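Uncharacterized Thioredoxin-like protein (PDB 3HA9) is of unknown function but adopts a thioredoxin-like fold and probably acts as an oxidoreductase, possibly with antioxidant activity. Local coordinates at residues 19-22 with 28-31; 61-66 with 110-115; 72-77 with 120-125; 132-137 with 153-158. One frame throughout, in Å; residues are numbered along the deposited sequence. Where two conformers were deposited one is given.

Interaction 1. Residues 19-22 with 28-31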
loop_
_atom_site.group_PDB
_atom_site.type_symbol
_atom_site.label_atom_id
_atom_site.label_comp_id
_atom_site.label_asym_id
_atom_site.label_seq_id
_atom_site.Cartn_x
_atom_site.Cartn_y
_atom_site.Cartn_z
ATOM N N SER A 19 -0.900 6.066 13.385
ATOM C CA SER A 19 -1.858 5.165 12.759
ATOM C C SER A 19 -2.429 5.758 11.471
ATOM O O SER A 19 -2.375 6.971 11.240
ATOM C CB SER A 19 -2.985 4.810 13.745
ATOM O OG SER A 19 -3.905 5.885 13.897
ATOM N N PHE A 20 -2.959 4.892 10.623
ATOM C CA PHE A 20 -3.528 5.339 9.364
ATOM C C PHE A 20 -4.894 4.721 9.102
ATOM O O PHE A 20 -5.293 3.759 9.759
ATOM C CB PHE A 20 -2.577 5.022 8.214
ATOM C CG PHE A 20 -2.351 3.548 7.993
ATOM C CD1 PHE A 20 -3.053 2.864 7.005
ATOM C CD2 PHE A 20 -1.424 2.846 8.768
ATOM C CE1 PHE A 20 -2.842 1.498 6.796
ATOM C CE2 PHE A 20 -1.214 1.485 8.565
ATOM C CZ PHE A 20 -1.923 0.813 7.578
ATOM N N SER A 21 -5.607 5.299 8.142
ATOM C CA SER A 21 -6.829 4.698 7.625
ATOM C C SER A 21 -6.805 4.748 6.095
ATOM O O SER A 21 -6.060 5.534 5.498
ATOM C CB SER A 21 -8.072 5.375 8.216
ATOM O OG SER A 21 -8.609 6.342 7.329
ATOM N N LEU A 22 -7.585 3.874 5.468
ATOM C CA LEU A 22 -7.594 3.744 4.020
ATOM C C LEU A 22 -9.033 3.858 3.538
ATOM O O LEU A 22 -9.935 3.405 4.226
ATOM C CB LEU A 22 -7.060 2.367 3.625
ATOM C CG LEU A 22 -5.753 1.881 4.260
ATOM C CD1 LEU A 22 -5.813 0.382 4.507
ATOM C CD2 LEU A 22 -4.597 2.228 3.370
ATOM N N GLU A 28 -15.404 2.700 1.273
ATOM C CA GLU A 28 -15.387 2.221 2.660
ATOM C C GLU A 28 -14.068 2.575 3.358
ATOM O O GLU A 28 -12.992 2.311 2.827
ATOM C CB GLU A 28 -15.589 0.705 2.690
ATOM C CG GLU A 28 -15.301 0.057 4.045
ATOM C CD GLU A 28 -15.334 -1.468 4.010
ATOM O OE1 GLU A 28 -15.522 -2.082 5.087
ATOM O OE2 GLU A 28 -15.172 -2.056 2.919
ATOM N N VAL A 29 -14.165 3.152 4.555
ATOM C CA VAL A 29 -12.983 3.513 5.350
ATOM C C VAL A 29 -12.572 2.326 6.229
ATOM O O VAL A 29 -13.371 1.836 7.021
ATOM C CB VAL A 29 -13.250 4.789 6.202
ATOM C CG1 VAL A 29 -12.104 5.055 7.185
ATOM C CG2 VAL A 29 -13.478 5.999 5.287
ATOM N N ILE A 30 -11.339 1.848 6.064
ATOM C CA ILE A 30 -10.822 0.735 6.871
ATOM C C ILE A 30 -9.472 1.049 7.520
ATOM O O ILE A 30 -8.815 2.040 7.177
ATOM C CB ILE A 30 -10.686 -0.583 6.057
ATOM C CG1 ILE A 30 -9.692 -0.413 4.887
ATOM C CG2 ILE A 30 -12.056 -1.082 5.601
ATOM C CD1 ILE A 30 -9.112 -1.725 4.358
ATOM N N SER A 31 -9.071 0.194 8.456
ATOM C CA SER A 31 -7.749 0.263 9.071
ATOM C C SER A 31 -7.170 -1.146 9.158
ATOM O O SER A 31 -7.757 -2.087 8.622
ATOM C CB SER A 31 -7.821 0.924 10.456
ATOM O OG SER A 31 -8.505 0.102 11.393
#
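Phe-20 meets the opposite segment through its backbone rather than its ring, with its carbonyl O 3.9 Å from CB of Ser-31. CG of Leu-22 lies at the edge of the Phe-20 ring, in its plane, and the ring packs edge-to-face with Phe-126. One residue on, Ser-21 brings the two segments closer. CA of Ser-21 lies 3.3 Å from the carbonyl O of Ile-30, a CA-H...O contact with a rather bent angle of 122° at the hydrogen. OG of Ser-21 rests 3.7 Å from the methyl CG1 of Val-29, and both of these residues are exposed to solvent.

Regular pairing begins at Leu-22, which forms an antiparallel hydrogen-bonded pair with Ile-30. Leu-22 N donates a hydrogen bond to Ile-30 O at 2.8 Å, and Ile-30 N donates one to Leu-22 O, also at 2.8 Å; both bonds are nearly straight. Residues 22-23 and 29-30 thus make a small two-stranded beta hairpin that follows helix 3-18 in the chain, separate from the five-stranded mixed sheet of this thioredoxin-like domain but resting on its strand 114-117. Leu-22 O has a further neighbour in CA of Val-29, at 3.3 Å.

On one face of the hairpin the side chains of Leu-22 and Ile-30 cross obliquely, with Leu-22 CD1 3.9 Å from Ile-30 CD1. CG1 of Ile-30 is wedged between its own backbone N and carbonyl carbon (chi1 61°), a torsion that lays the chain beside the leucine. From this face Leu-22 touches Val-116 and Ile-30 touches Ile-114.

Interaction 2. Residues 61-66 with 110-115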
loop_
_atom_site.group_PDB
_atom_site.type_symbol
_atom_site.label_atom_id
_atom_site.label_comp_id
_atom_site.label_asym_id
_atom_site.label_seq_id
_atom_site.Cartn_x
_atom_site.Cartn_y
_atom_site.Cartn_z
ATOM N N ARG A 61 1.831 -14.534 -6.843
ATOM C CA ARG A 61 2.481 -15.765 -6.435
ATOM C C ARG A 61 2.649 -15.803 -4.933
ATOM O O ARG A 61 2.411 -16.841 -4.320
ATOM C CB ARG A 61 3.824 -15.921 -7.146
ATOM C CG ARG A 61 3.644 -16.250 -8.614
ATOM C CD ARG A 61 4.758 -15.671 -9.452
ATOM N NE ARG A 61 6.024 -16.348 -9.203
ATOM C CZ ARG A 61 7.164 -16.022 -9.799
ATOM N NH1 ARG A 61 7.194 -15.033 -10.683
ATOM N NH2 ARG A 61 8.269 -16.682 -9.505
ATOM N N LEU A 62 3.017 -14.669 -4.331
ATOM C CA LEU A 62 3.208 -14.634 -2.881
ATOM C C LEU A 62 1.880 -14.821 -2.149
ATOM O O LEU A 62 1.828 -15.493 -1.117
ATOM C CB LEU A 62 3.922 -13.343 -2.455
ATOM C CG LEU A 62 5.387 -13.297 -2.912
ATOM C CD1 LEU A 62 5.931 -11.883 -2.890
ATOM C CD2 LEU A 62 6.242 -14.218 -2.056
ATOM N N THR A 63 0.811 -14.249 -2.708
ATOM C CA THR A 63 -0.545 -14.430 -2.184
ATOM C C THR A 63 -0.945 -15.904 -2.179
ATOM O O THR A 63 -1.486 -16.409 -1.182
ATOM C CB THR A 63 -1.572 -13.618 -3.009
ATOM O OG1 THR A 63 -1.332 -12.220 -2.808
ATOM C CG2 THR A 63 -3.004 -13.943 -2.582
ATOM N N GLU A 64 -0.678 -16.584 -3.292
ATOM C CA GLU A 64 -1.018 -18.006 -3.430
ATOM C C GLU A 64 -0.174 -18.871 -2.492
ATOM O O GLU A 64 -0.687 -19.829 -1.898
ATOM C CB GLU A 64 -0.869 -18.470 -4.879
ATOM C CG GLU A 64 -1.884 -19.555 -5.297
ATOM C CD GLU A 64 -1.288 -20.949 -5.402
ATOM O OE1 GLU A 64 -0.870 -21.528 -4.374
ATOM O OE2 GLU A 64 -1.261 -21.491 -6.525
ATOM N N LYS A 65 1.103 -18.515 -2.349
ATOM C CA LYS A 65 2.049 -19.257 -1.497
ATOM C C LYS A 65 1.809 -19.052 0.005
ATOM O O LYS A 65 1.852 -20.019 0.783
ATOM C CB LYS A 65 3.495 -18.882 -1.863
ATOM C CG LYS A 65 4.582 -19.687 -1.150
ATOM C CD LYS A 65 5.975 -19.337 -1.685
ATOM C CE LYS A 65 7.051 -20.185 -1.010
ATOM N NZ LYS A 65 8.405 -19.972 -1.604
ATOM N N TYR A 66 1.561 -17.802 0.406
ATOM C CA TYR A 66 1.372 -17.456 1.818
ATOM C C TYR A 66 -0.016 -16.899 2.104
ATOM O O TYR A 66 -0.293 -15.725 1.824
ATOM C CB TYR A 66 2.413 -16.426 2.267
ATOM C CG TYR A 66 3.842 -16.876 2.088
ATOM C CD1 TYR A 66 4.434 -17.754 2.999
ATOM C CD2 TYR A 66 4.609 -16.422 1.018
ATOM C CE1 TYR A 66 5.749 -18.174 2.838
ATOM C CE2 TYR A 66 5.933 -16.831 0.855
ATOM C CZ TYR A 66 6.492 -17.705 1.766
ATOM O OH TYR A 66 7.797 -18.122 1.611
ATOM N N ASP A 110 -4.983 -9.931 -8.327
ATOM C CA ASP A 110 -5.737 -11.012 -7.651
ATOM C C ASP A 110 -7.048 -10.514 -7.072
ATOM O O ASP A 110 -7.118 -9.381 -6.538
ATOM C CB ASP A 110 -4.877 -11.713 -6.579
ATOM C CG ASP A 110 -5.489 -13.031 -6.081
ATOM O OD1 ASP A 110 -5.048 -14.094 -6.574
ATOM O OD2 ASP A 110 -6.411 -12.998 -5.224
ATOM N N PRO A 111 -8.107 -11.351 -7.190
ATOM C CA PRO A 111 -9.457 -10.940 -6.794
ATOM C C PRO A 111 -9.653 -10.753 -5.288
ATOM O O PRO A 111 -10.552 -10.018 -4.878
ATOM C CB PRO A 111 -10.358 -12.062 -7.342
ATOM C CG PRO A 111 -9.438 -13.138 -7.873
ATOM C CD PRO A 111 -8.129 -12.483 -8.139
ATOM N N SER A 112 -8.815 -11.402 -4.486
ATOM C CA SER A 112 -8.886 -11.286 -3.041
ATOM C C SER A 112 -8.331 -9.956 -2.492
ATOM O O SER A 112 -8.579 -9.620 -1.335
ATOM C CB SER A 112 -8.177 -12.469 -2.360
ATOM O OG SER A 112 -6.767 -12.321 -2.400
ATOM N N TRP A 113 -7.585 -9.204 -3.301
ATOM C CA TRP A 113 -6.929 -7.978 -2.808
ATOM C C TRP A 113 -7.889 -6.851 -2.497
ATOM O O TRP A 113 -8.880 -6.662 -3.181
ATOM C CB TRP A 113 -5.919 -7.456 -3.825
ATOM C CG TRP A 113 -4.808 -8.364 -4.119
ATOM C CD1 TRP A 113 -4.476 -9.517 -3.451
ATOM C CD2 TRP A 113 -3.831 -8.200 -5.140
ATOM N NE1 TRP A 113 -3.359 -10.082 -4.009
ATOM C CE2 TRP A 113 -2.936 -9.293 -5.044
ATOM C CE3 TRP A 113 -3.621 -7.232 -6.144
ATOM C CZ2 TRP A 113 -1.861 -9.454 -5.906
ATOM C CZ3 TRP A 113 -2.535 -7.396 -7.007
ATOM C CH2 TRP A 113 -1.670 -8.494 -6.879
ATOM N N ILE A 114 -7.554 -6.055 -1.485
ATOM C CA ILE A 114 -8.299 -4.836 -1.195
ATOM C C ILE A 114 -7.798 -3.770 -2.172
ATOM O O ILE A 114 -6.607 -3.676 -2.403
ATOM C CB ILE A 114 -8.052 -4.417 0.283
ATOM C CG1 ILE A 114 -8.484 -5.548 1.237
ATOM C CG2 ILE A 114 -8.745 -3.084 0.634
ATOM C CD1 ILE A 114 -8.088 -5.314 2.695
ATOM N N MET A 115 -8.701 -2.990 -2.752
ATOM C CA MET A 115 -8.318 -1.926 -3.688
ATOM C C MET A 115 -8.643 -0.564 -3.050
ATOM O O MET A 115 -9.735 -0.338 -2.524
ATOM C CB MET A 115 -9.013 -2.086 -5.056
ATOM C CG MET A 115 -8.444 -3.222 -5.988
ATOM S SD MET A 115 -9.477 -3.455 -7.466
ATOM C CE MET A 115 -10.792 -4.472 -6.851
#
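Thr-63 and Trp-113 hold this contact together with one polar bond. The indole NE1 of Trp-113 donates a hydrogen bond to OG1 of Thr-63 at 3.2 Å, with an angle of 157° at the hydrogen, and the oxygen sits only 15° out of the ring plane, at the edge of the ring. Two bonds grip this hydroxyl, since OG1 accepts from the indole and is also hydrogen-bonded to the carbonyl O of Leu-59, one helical turn back. The other branch of the threonine, CG2, lies anti to the backbone N and faces the loop, 4.1 Å from Ser-112 OG and 4.4 Å from Asp-110 CG.

Helix 52-65, which begins at the second cysteine of the Cys-49 to Cys-52 disulfide, is thereby joined near its C-terminal end to the turn that leads into strand 114-117, the outermost strand on one side of the five-stranded thioredoxin-like sheet.

That turn, from Asp-110 to Trp-113, is a type I beta turn, and it is braced by its own side chains. Asp-110 OD2 accepts from Ser-112 N at 3.0 Å, which makes an Asx turn, and from Ser-112 OG at 2.9 Å; the two donors arrive from opposite faces of the carboxylate plane. CB of Asp-110 lies 3.3 Å above one face of the indole of Trp-113, offset toward its rim. Farther out, Trp-113 packs on Val-71 of strand 69-75 and on Ile-105 of helix 98-108.

Interaction 3. Residues 72-77 with 120-125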
loop_
_atom_site.group_PDB
_atom_site.type_symbol
_atom_site.label_atom_id
_atom_site.label_comp_id
_atom_site.label_asym_id
_atom_site.label_seq_id
_atom_site.Cartn_x
_atom_site.Cartn_y
_atom_site.Cartn_z
ATOM N N ILE A 72 -2.826 -4.876 -0.170
ATOM C CA ILE A 72 -3.693 -3.723 -0.378
ATOM C C ILE A 72 -3.121 -2.927 -1.562
ATOM O O ILE A 72 -2.023 -2.372 -1.451
ATOM C CB ILE A 72 -3.820 -2.849 0.886
ATOM C CG1 ILE A 72 -4.249 -3.729 2.091
ATOM C CG2 ILE A 72 -4.772 -1.686 0.623
ATOM C CD1 ILE A 72 -4.445 -2.998 3.416
ATOM N N ALA A 73 -3.840 -2.927 -2.692
ATOM C CA ALA A 73 -3.416 -2.190 -3.889
ATOM C C ALA A 73 -3.882 -0.764 -3.748
ATOM O O ALA A 73 -5.078 -0.518 -3.625
ATOM C CB ALA A 73 -3.982 -2.822 -5.165
ATOM N N ILE A 74 -2.933 0.177 -3.747
ATOM C CA ILE A 74 -3.246 1.585 -3.481
ATOM C C ILE A 74 -2.902 2.360 -4.737
ATOM O O ILE A 74 -1.727 2.593 -5.004
ATOM C CB ILE A 74 -2.459 2.171 -2.285
ATOM C CG1 ILE A 74 -2.788 1.415 -1.006
ATOM C CG2 ILE A 74 -2.796 3.688 -2.127
ATOM C CD1 ILE A 74 -1.889 1.760 0.218
ATOM N N ASP A 75 -3.922 2.755 -5.499
ATOM C CA ASP A 75 -3.678 3.528 -6.713
ATOM C C ASP A 75 -3.740 4.974 -6.280
ATOM O O ASP A 75 -4.808 5.456 -5.882
ATOM C CB ASP A 75 -4.753 3.220 -7.774
ATOM C CG ASP A 75 -4.486 3.907 -9.115
ATOM O OD1 ASP A 75 -3.765 4.922 -9.154
ATOM O OD2 ASP A 75 -5.008 3.414 -10.146
ATOM N N PHE A 76 -2.594 5.659 -6.341
ATOM C CA PHE A 76 -2.541 7.048 -5.909
ATOM C C PHE A 76 -2.537 8.008 -7.084
ATOM O O PHE A 76 -2.341 9.222 -6.902
ATOM C CB PHE A 76 -1.358 7.297 -4.931
ATOM C CG PHE A 76 0.023 7.198 -5.552
ATOM C CD1 PHE A 76 0.670 8.338 -6.054
ATOM C CD2 PHE A 76 0.703 5.987 -5.555
ATOM C CE1 PHE A 76 1.970 8.264 -6.570
ATOM C CE2 PHE A 76 2.002 5.894 -6.069
ATOM C CZ PHE A 76 2.636 7.042 -6.569
ATOM N N TRP A 77 -2.766 7.483 -8.295
ATOM C CA TRP A 77 -2.718 8.330 -9.481
ATOM C C TRP A 77 -4.097 8.983 -9.687
ATOM O O TRP A 77 -4.829 8.678 -10.627
ATOM C CB TRP A 77 -2.221 7.540 -10.705
ATOM C CG TRP A 77 -1.690 8.467 -11.770
ATOM C CD1 TRP A 77 -2.336 8.875 -12.892
ATOM C CD2 TRP A 77 -0.431 9.136 -11.756
ATOM N NE1 TRP A 77 -1.539 9.740 -13.609
ATOM C CE2 TRP A 77 -0.361 9.911 -12.932
ATOM C CE3 TRP A 77 0.665 9.128 -10.879
ATOM C CZ2 TRP A 77 0.745 10.702 -13.241
ATOM C CZ3 TRP A 77 1.781 9.917 -11.197
ATOM C CH2 TRP A 77 1.802 10.688 -12.375
ATOM N N GLY A 120 -3.242 11.300 -2.053
ATOM C CA GLY A 120 -1.935 11.878 -1.710
ATOM C C GLY A 120 -1.624 11.785 -0.219
ATOM O O GLY A 120 -0.461 11.884 0.173
ATOM N N SER A 121 -2.665 11.609 0.616
ATOM C CA SER A 121 -2.483 11.427 2.079
ATOM C C SER A 121 -1.561 10.279 2.456
ATOM O O SER A 121 -0.697 10.418 3.339
ATOM C CB SER A 121 -3.839 11.179 2.785
ATOM O OG SER A 121 -4.674 12.310 2.652
ATOM N N LEU A 122 -1.756 9.136 1.806
ATOM C CA LEU A 122 -0.977 7.948 2.164
ATOM C C LEU A 122 0.406 8.040 1.536
ATOM O O LEU A 122 1.387 7.546 2.106
ATOM C CB LEU A 122 -1.688 6.660 1.751
ATOM C CG LEU A 122 -2.977 6.409 2.537
ATOM C CD1 LEU A 122 -3.819 5.360 1.797
ATOM C CD2 LEU A 122 -2.697 5.989 3.999
ATOM N N VAL A 123 0.476 8.684 0.368
ATOM C CA VAL A 123 1.778 8.967 -0.256
ATOM C C VAL A 123 2.654 9.761 0.712
ATOM O O VAL A 123 3.840 9.446 0.919
ATOM C CB VAL A 123 1.600 9.686 -1.606
ATOM C CG1 VAL A 123 2.941 10.288 -2.077
ATOM C CG2 VAL A 123 1.082 8.699 -2.636
ATOM N N GLU A 124 2.073 10.782 1.323
ATOM C CA GLU A 124 2.786 11.589 2.300
ATOM C C GLU A 124 3.095 10.784 3.557
ATOM O O GLU A 124 4.227 10.816 4.064
ATOM C CB GLU A 124 1.950 12.824 2.644
ATOM C CG GLU A 124 2.576 13.743 3.706
ATOM C CD GLU A 124 1.677 14.920 4.076
ATOM O OE1 GLU A 124 0.854 15.342 3.236
ATOM O OE2 GLU A 124 1.799 15.445 5.203
ATOM N N LYS A 125 2.097 10.058 4.058
ATOM C CA LYS A 125 2.266 9.277 5.296
ATOM C C LYS A 125 3.439 8.297 5.207
ATOM O O LYS A 125 4.249 8.206 6.126
ATOM C CB LYS A 125 0.974 8.503 5.620
ATOM C CG LYS A 125 0.996 7.729 6.960
ATOM C CD LYS A 125 0.686 8.651 8.119
ATOM C CE LYS A 125 0.364 7.868 9.399
ATOM N NZ LYS A 125 -0.176 8.835 10.366
#
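Val-123 sets one methyl against the ring of Phe-76, and there the packing is tight. CG2 of Val-123 comes over a face of the ring, 3.4 Å from Phe-76 CG and 3.5 Å from Phe-76 CD1, shifted toward the rim where the ring joins CB. Measured to the ring centroid, this CH-pi contact spans 3.8 Å from Val-123 CG2, 28° off the ring normal. In the phenylalanine, CG is lodged between backbone N and carbonyl carbon (chi1 69°), and this torsion together with a chi2 of 93° turns a face of the ring to Val-123.

The other half of the contact is slacker. Ile-74 and Leu-122 approach only through their end methyls, with CD1 of Ile-74 4.4 Å from CD1 of Leu-122, although both residues are buried. Solvent lies on the far side of the short helix, where Ser-121 and Glu-124 are exposed. Gly-120 takes the N-cap position with a positive phi, and the carboxylate of Asp-118 accepts from the backbone N of Leu-122 and of Val-123, fixing the first turn.

At the end of strand 69-75, Asp-75 OD1 accepts a hydrogen bond from Trp-77 N in an Asx turn, and Phe-76 sits near the disulfide of Cys-49 and Cys-52 without touching it. Helix 121-125, which follows strand 114-117 in the chain, lies against the end of the central sheet, where Leu-122 and Ile-74 both also touch Phe-44 of strand 39-45.

Interaction 4. Residues 132-137 with 153-158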
loop_
_atom_site.group_PDB
_atom_site.type_symbol
_atom_site.label_atom_id
_atom_site.label_comp_id
_atom_site.label_asym_id
_atom_site.label_seq_id
_atom_site.Cartn_x
_atom_site.Cartn_y
_atom_site.Cartn_z
ATOM N N ASP A 132 5.709 2.489 -7.983
ATOM C CA ASP A 132 5.732 1.040 -7.754
ATOM C C ASP A 132 6.501 0.840 -6.457
ATOM O O ASP A 132 7.684 0.485 -6.449
ATOM C CB ASP A 132 6.359 0.294 -8.947
ATOM C CG ASP A 132 6.219 -1.227 -8.854
ATOM O OD1 ASP A 132 5.753 -1.740 -7.818
ATOM O OD2 ASP A 132 6.636 -1.933 -9.818
ATOM N N TYR A 133 5.810 1.069 -5.348
ATOM C CA TYR A 133 6.470 1.173 -4.052
ATOM C C TYR A 133 5.748 0.283 -3.074
ATOM O O TYR A 133 4.526 0.247 -3.053
ATOM C CB TYR A 133 6.439 2.646 -3.579
ATOM C CG TYR A 133 7.235 2.935 -2.311
ATOM C CD1 TYR A 133 8.598 3.245 -2.376
ATOM C CD2 TYR A 133 6.610 2.929 -1.056
ATOM C CE1 TYR A 133 9.317 3.519 -1.221
ATOM C CE2 TYR A 133 7.335 3.187 0.122
ATOM C CZ TYR A 133 8.683 3.489 0.018
ATOM O OH TYR A 133 9.411 3.744 1.154
ATOM N N ILE A 134 6.518 -0.426 -2.254
ATOM C CA ILE A 134 5.995 -1.474 -1.384
ATOM C C ILE A 134 6.297 -1.121 0.071
ATOM O O ILE A 134 7.426 -0.738 0.394
ATOM C CB ILE A 134 6.672 -2.836 -1.755
ATOM C CG1 ILE A 134 6.124 -3.376 -3.090
ATOM C CG2 ILE A 134 6.554 -3.870 -0.617
ATOM C CD1 ILE A 134 4.720 -3.967 -2.995
ATOM N N VAL A 135 5.282 -1.182 0.931
ATOM C CA VAL A 135 5.490 -1.174 2.395
ATOM C C VAL A 135 4.963 -2.491 2.970
ATOM O O VAL A 135 3.788 -2.828 2.788
ATOM C CB VAL A 135 4.762 0.008 3.072
ATOM C CG1 VAL A 135 5.035 0.022 4.596
ATOM C CG2 VAL A 135 5.211 1.315 2.452
ATOM N N ILE A 136 5.822 -3.231 3.670
ATOM C CA ILE A 136 5.381 -4.466 4.338
ATOM C C ILE A 136 5.383 -4.244 5.844
ATOM O O ILE A 136 6.393 -3.797 6.393
ATOM C CB ILE A 136 6.280 -5.664 3.992
ATOM C CG1 ILE A 136 6.346 -5.839 2.474
ATOM C CG2 ILE A 136 5.751 -6.945 4.674
ATOM C CD1 ILE A 136 7.361 -6.886 2.010
ATOM N N MET A 137 4.244 -4.523 6.482
ATOM C CA MET A 137 4.071 -4.338 7.927
ATOM C C MET A 137 3.513 -5.611 8.566
ATOM O O MET A 137 2.831 -6.390 7.906
ATOM C CB MET A 137 3.071 -3.209 8.206
ATOM C CG MET A 137 3.645 -1.806 8.254
ATOM S SD MET A 137 2.328 -0.522 8.249
ATOM C CE MET A 137 0.958 -1.498 8.322
ATOM N N GLY A 153 13.259 -12.068 -4.397
ATOM C CA GLY A 153 14.159 -12.515 -3.343
ATOM C C GLY A 153 14.040 -11.693 -2.072
ATOM O O GLY A 153 14.012 -12.248 -0.966
ATOM N N GLU A 154 13.951 -10.368 -2.233
ATOM C CA GLU A 154 13.817 -9.453 -1.096
ATOM C C GLU A 154 12.490 -9.666 -0.383
ATOM O O GLU A 154 12.451 -9.758 0.849
ATOM C CB GLU A 154 13.947 -7.996 -1.541
ATOM C CG GLU A 154 15.246 -7.669 -2.227
ATOM C CD GLU A 154 15.395 -6.196 -2.504
ATOM O OE1 GLU A 154 15.869 -5.483 -1.592
ATOM O OE2 GLU A 154 15.056 -5.749 -3.627
ATOM N N LEU A 155 11.410 -9.765 -1.159
ATOM C CA LEU A 155 10.079 -9.977 -0.598
ATOM C C LEU A 155 10.012 -11.309 0.165
ATOM O O LEU A 155 9.544 -11.351 1.302
ATOM C CB LEU A 155 9.015 -9.939 -1.702
ATOM C CG LEU A 155 8.815 -8.625 -2.461
ATOM C CD1 LEU A 155 7.952 -8.889 -3.702
ATOM C CD2 LEU A 155 8.177 -7.556 -1.582
ATOM N N GLU A 156 10.505 -12.381 -0.460
ATOM C CA GLU A 156 10.551 -13.703 0.168
ATOM C C GLU A 156 11.292 -13.669 1.503
ATOM O O GLU A 156 10.787 -14.179 2.512
ATOM C CB GLU A 156 11.217 -14.736 -0.756
ATOM C CG GLU A 156 10.281 -15.347 -1.791
ATOM C CD GLU A 156 9.470 -16.540 -1.271
ATOM O OE1 GLU A 156 9.296 -16.697 -0.038
ATOM O OE2 GLU A 156 8.985 -17.324 -2.109
ATOM N N SER A 157 12.485 -13.078 1.487
ATOM C CA SER A 157 13.311 -12.961 2.689
ATOM C C SER A 157 12.538 -12.289 3.818
ATOM O O SER A 157 12.578 -12.740 4.959
ATOM C CB SER A 157 14.598 -12.189 2.394
ATOM O OG SER A 157 15.286 -11.869 3.593
ATOM N N VAL A 158 11.827 -11.210 3.484
ATOM C CA VAL A 158 11.037 -10.476 4.466
ATOM C C VAL A 158 9.891 -11.341 5.037
ATOM O O VAL A 158 9.737 -11.442 6.257
ATOM C CB VAL A 158 10.530 -9.114 3.876
ATOM C CG1 VAL A 158 9.519 -8.467 4.784
ATOM C CG2 VAL A 158 11.708 -8.168 3.620
#
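Ile-136 reaches the helix with both of its branches, and its path can be traced outward. CB leaves the strand in the direction of helix 153-158 and splits the chain in two. The shorter branch, CG2 of Ile-136, stands anti to the backbone N and stops 4.1 Å from CG1 of Val-158. The longer branch passes through CG1, beside the backbone N (chi1 -55°), and runs extended about the next bond (chi2 172°), which extends the tip toward the helix. That tip, CD1 of Ile-136, lies 3.7 Å from CD2 of Leu-155 and 3.9 Å from CG1 of Val-158, between two side chains three residues apart on the helix. The isoleucine crosses Leu-155 at about a right angle.

Leu-155 CD2 has a second neighbour on the strand, CG2 of Ile-134 at 4.1 Å, so that one methyl bridges two residues on the same face of the sheet. Every contact here is between apolar carbons. Beyond the pair of segments, Leu-155 also packs on Leu-58 and Leu-62 of helix 52-65, and Val-158 on Leu-144 and Tyr-145 of strand 143-148.

The axes of the two segments are almost parallel, 12° between their directions and 10.9 Å apart, as expected of a helix laid along a sheet. Asp-132, in the same segment as Ile-136, touches Cys-49 and Cys-52 of the disulfide, and its carboxylate is hydrogen-bonded to Ser-51 OG and Trp-43 NE1. Strand 133-138, strand 143-148 and helix 152-161 form the C-terminal beta-beta-alpha unit characteristic of the thioredoxin fold.

How the interactions relate
Interaction 1 comes first along the chain, interactions 2 and 3 follow with their segments alternating, and interaction 4 closes the series. The last three all reach the mixed five-stranded sheet, in which strands 114-117 and 69-75 are neighbours. Interactions 1 and 3 have centres about 12 Å apart and meet where Leu-22 packs on Leu-122 and Ile-72. Interactions 2 and 4, about 14 Å apart between centres, are tied by Glu-156, which makes a salt bridge with Lys-65 and a probable hydrogen bond with Tyr-66. Interactions 1 and 4 lie on opposite sides of the chain's centre. Hairpin and helices are thus fastened to one thioredoxin-like sheet that also carries the disulfide region.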